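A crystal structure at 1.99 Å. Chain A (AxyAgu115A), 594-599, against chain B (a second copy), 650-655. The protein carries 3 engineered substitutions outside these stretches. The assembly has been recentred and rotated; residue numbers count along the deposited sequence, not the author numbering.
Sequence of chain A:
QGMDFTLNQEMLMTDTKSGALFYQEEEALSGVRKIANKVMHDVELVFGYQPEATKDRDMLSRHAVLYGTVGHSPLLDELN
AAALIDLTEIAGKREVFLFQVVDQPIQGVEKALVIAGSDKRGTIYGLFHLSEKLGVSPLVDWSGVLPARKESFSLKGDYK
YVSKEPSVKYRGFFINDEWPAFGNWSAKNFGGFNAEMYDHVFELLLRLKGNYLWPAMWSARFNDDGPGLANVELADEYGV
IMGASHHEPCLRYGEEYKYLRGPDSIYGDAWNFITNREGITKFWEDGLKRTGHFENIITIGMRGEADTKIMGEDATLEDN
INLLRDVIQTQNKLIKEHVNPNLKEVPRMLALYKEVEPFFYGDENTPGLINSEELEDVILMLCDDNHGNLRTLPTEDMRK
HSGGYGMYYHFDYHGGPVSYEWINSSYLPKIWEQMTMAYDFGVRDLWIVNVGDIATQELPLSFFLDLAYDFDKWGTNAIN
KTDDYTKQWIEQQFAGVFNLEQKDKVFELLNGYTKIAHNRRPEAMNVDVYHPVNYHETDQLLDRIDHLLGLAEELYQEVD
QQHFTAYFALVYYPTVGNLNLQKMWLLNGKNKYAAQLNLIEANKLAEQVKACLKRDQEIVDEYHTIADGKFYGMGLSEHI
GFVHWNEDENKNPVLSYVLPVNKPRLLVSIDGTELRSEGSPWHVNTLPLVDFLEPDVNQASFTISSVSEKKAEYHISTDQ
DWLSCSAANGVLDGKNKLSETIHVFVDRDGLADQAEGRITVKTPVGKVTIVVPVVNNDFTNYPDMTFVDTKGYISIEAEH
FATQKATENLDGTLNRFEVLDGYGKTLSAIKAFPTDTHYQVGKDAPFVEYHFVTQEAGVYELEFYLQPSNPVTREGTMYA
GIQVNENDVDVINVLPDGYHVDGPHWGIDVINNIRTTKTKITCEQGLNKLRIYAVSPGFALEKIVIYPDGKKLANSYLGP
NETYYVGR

Chain A, residues 594-599: AAQLNL
Chain B (650-655) NKNPVL

The contact sets a helical segment of chain A, where it gives way to a turn, against an extended segment of a second copy, chain B, and buries 295 Å² over both sides. Along chain A the phi/psi values run near -65/-33 at Ala594(A), -71/-33 at Ala595(A), -66/-16 at Gln596(A) and -102/8 at Leu597(A), then Asn598(A) in the left-handed region at 59/33, and Leu599(A) extended at -83/128. Backbone bonds hold this turn closed: the nitrogens of Leu597(A) and Leu599(A) both reach Ala594(A) O at 3.1 Å, and Asn598(A) N reaches Ala595(A) O at 3.0 Å. The two segments run in opposite senses, so that Asn598(A) CA lies 6.1 Å from Lys651(B) CA and Ala595(A) CA lies 6.7 Å from Val654(B) CA.

Chain B begins with Asn650(B), at -67/159 with chi1 p, whose CA-to-CB bond points away and which makes no contact. Lys651(B), at -137/144, turns its CA-to-CB bond toward chain A and gives the largest covered area of the set. Its chi angles run m, t, t, p, and the aliphatic stem does the packing: CG sits 3.9 Å from Asn598(A) CB, CD 3.3 Å from Gln596(A) O, and CE 3.8 Å from Leu597(A) CA. The lysine therefore spreads methylenes over the backbone, while its NZ is hydrogen-bonded just outside the stretches. Gln596(A) (m, t) and Leu597(A) (m, t) both point their CA-to-CB bonds away, so the lysine meets them along the main chain.

Asn652(B), at -77/167 with chi1 m, has its CA-to-CB bond sideways and makes the polar link through its backbone. Its N donates to Asn598(A) OD1 at 3.1 Å, with an N-H...O angle of 142°, the single direct hydrogen bond between the stretches. The acceptor is delivered by Asn598(A), whose CA-to-CB bond points toward chain B, with chi1 at -148°, between wells, and chi2 at 98°; its ND2 is satisfied elsewhere in the structure. Asn652(B) CB also lies 3.7 Å from Asn598(A) OD1.

Pro653(B), at -56/142 with a C-gamma exo pucker, has its CA-to-CB bond pointing away, yet its carbonyl still takes part. The O of water 1 lies 2.8 Å from Pro653(B) O and 2.9 Å from Asn598(A) OD1, placed to donate to either; with more acceptors in its reach than protons, the two need not be served at once. Two successive residues of chain B thus have polar backbone atoms gathered around the same side chain, one directly and one by way of a water.

Val654(B), at -97/127 with chi1 t, has its CA-to-CB bond pointing toward chain A. Its CG1 packs 3.9 Å from Ala595(A) CB, whose CA-to-CB bond also points toward the partner, and its CG2 approaches Ala595(A) O at 3.5 Å. Leu655(B), at -90/135 with rotamer m, t, is out of reach. The rule to read is a polar centre between apolar flanks: in sequence, the methylenes of Lys651(B) and the methyls of Val654(B) bracket the backbone atoms Asn652(B) N and Pro653(B) O.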

# COMPACT_ATOMS: atom_id res chain seq x y z
N ALA A 594 9.37 -2.05 -8.25
CA ALA A 594 10.73 -1.52 -8.30
C ALA A 594 10.86 -0.25 -7.46
O ALA A 594 11.90 -0.01 -6.82
CB ALA A 594 11.12 -1.23 -9.74
N ALA A 595 9.80 0.54 -7.40
CA ALA A 595 9.90 1.80 -6.65
C ALA A 595 9.97 1.58 -5.14
O ALA A 595 10.68 2.31 -4.45
CB ALA A 595 8.73 2.72 -6.98
N GLN A 596 9.32 0.54 -4.62
CA GLN A 596 9.42 0.18 -3.20
C GLN A 596 10.82 -0.30 -2.83
O GLN A 596 11.16 -0.36 -1.63
CB GLN A 596 8.42 -0.93 -2.86
CG GLN A 596 6.94 -0.44 -2.93
CD GLN A 596 5.93 -1.58 -3.12
OE1 GLN A 596 6.29 -2.72 -3.47
NE2 GLN A 596 4.64 -1.27 -2.90
N LEU A 597 11.64 -0.64 -3.82
CA LEU A 597 13.02 -0.99 -3.56
C LEU A 597 13.99 0.15 -3.89
O LEU A 597 15.21 -0.06 -3.83
CB LEU A 597 13.41 -2.25 -4.37
CG LEU A 597 12.50 -3.47 -4.14
CD1 LEU A 597 12.66 -4.58 -5.21
CD2 LEU A 597 12.76 -4.02 -2.74
N ASN A 598 13.47 1.35 -4.20
CA ASN A 598 14.25 2.54 -4.58
C ASN A 598 15.12 2.25 -5.81
O ASN A 598 16.26 2.73 -5.90
CB ASN A 598 15.15 3.02 -3.44
CG ASN A 598 15.36 4.57 -3.40
OD1 ASN A 598 14.67 5.22 -2.64
ND2 ASN A 598 16.27 5.14 -4.20
N LEU A 599 14.64 1.41 -6.71
CA LEU A 599 15.40 1.08 -7.92
C LEU A 599 15.19 2.16 -8.98
O LEU A 599 14.05 2.49 -9.31
CB LEU A 599 14.95 -0.27 -8.50
CG LEU A 599 15.21 -1.49 -7.63
CD1 LEU A 599 14.90 -2.70 -8.45
CD2 LEU A 599 16.66 -1.53 -7.11
N ASN B 650 18.37 1.83 3.58
CA ASN B 650 17.40 2.90 3.78
C ASN B 650 16.93 3.41 2.43
O ASN B 650 17.58 3.20 1.38
CB ASN B 650 17.95 4.03 4.66
CG ASN B 650 19.12 4.77 4.00
OD1 ASN B 650 19.98 4.16 3.39
ND2 ASN B 650 19.14 6.09 4.14
N LYS B 651 15.76 4.05 2.44
CA LYS B 651 15.10 4.42 1.19
C LYS B 651 14.55 5.83 1.29
O LYS B 651 14.08 6.25 2.35
CB LYS B 651 13.98 3.43 0.84
CG LYS B 651 14.57 2.08 0.29
CD LYS B 651 13.52 0.97 0.30
CE LYS B 651 14.18 -0.39 0.03
NZ LYS B 651 14.82 -0.97 1.26
N ASN B 652 14.61 6.56 0.18
CA ASN B 652 14.02 7.89 0.08
C ASN B 652 12.49 7.79 -0.08
O ASN B 652 11.97 6.70 -0.34
CB ASN B 652 14.62 8.61 -1.12
CG ASN B 652 16.00 9.10 -0.84
OD1 ASN B 652 16.31 9.49 0.29
ND2 ASN B 652 16.86 9.07 -1.85
N PRO B 653 11.78 8.92 0.07
CA PRO B 653 10.34 8.94 -0.25
C PRO B 653 10.09 8.49 -1.68
O PRO B 653 10.87 8.79 -2.60
CB PRO B 653 9.95 10.41 -0.05
CG PRO B 653 11.02 10.98 0.86
CD PRO B 653 12.27 10.23 0.56
N VAL B 654 9.01 7.76 -1.88
CA VAL B 654 8.56 7.38 -3.22
C VAL B 654 7.49 8.39 -3.63
O VAL B 654 6.55 8.67 -2.86
CB VAL B 654 8.02 5.95 -3.25
CG1 VAL B 654 7.54 5.57 -4.68
CG2 VAL B 654 9.11 4.99 -2.79
N LEU B 655 7.66 9.00 -4.80
CA LEU B 655 6.75 10.03 -5.27
C LEU B 655 5.64 9.38 -6.07
O LEU B 655 5.90 8.52 -6.92
CB LEU B 655 7.49 11.02 -6.16
CG LEU B 655 8.76 11.61 -5.53
CD1 LEU B 655 9.35 12.60 -6.53
CD2 LEU B 655 8.34 12.30 -4.24
O HOH W 1 12.69 6.99 -3.73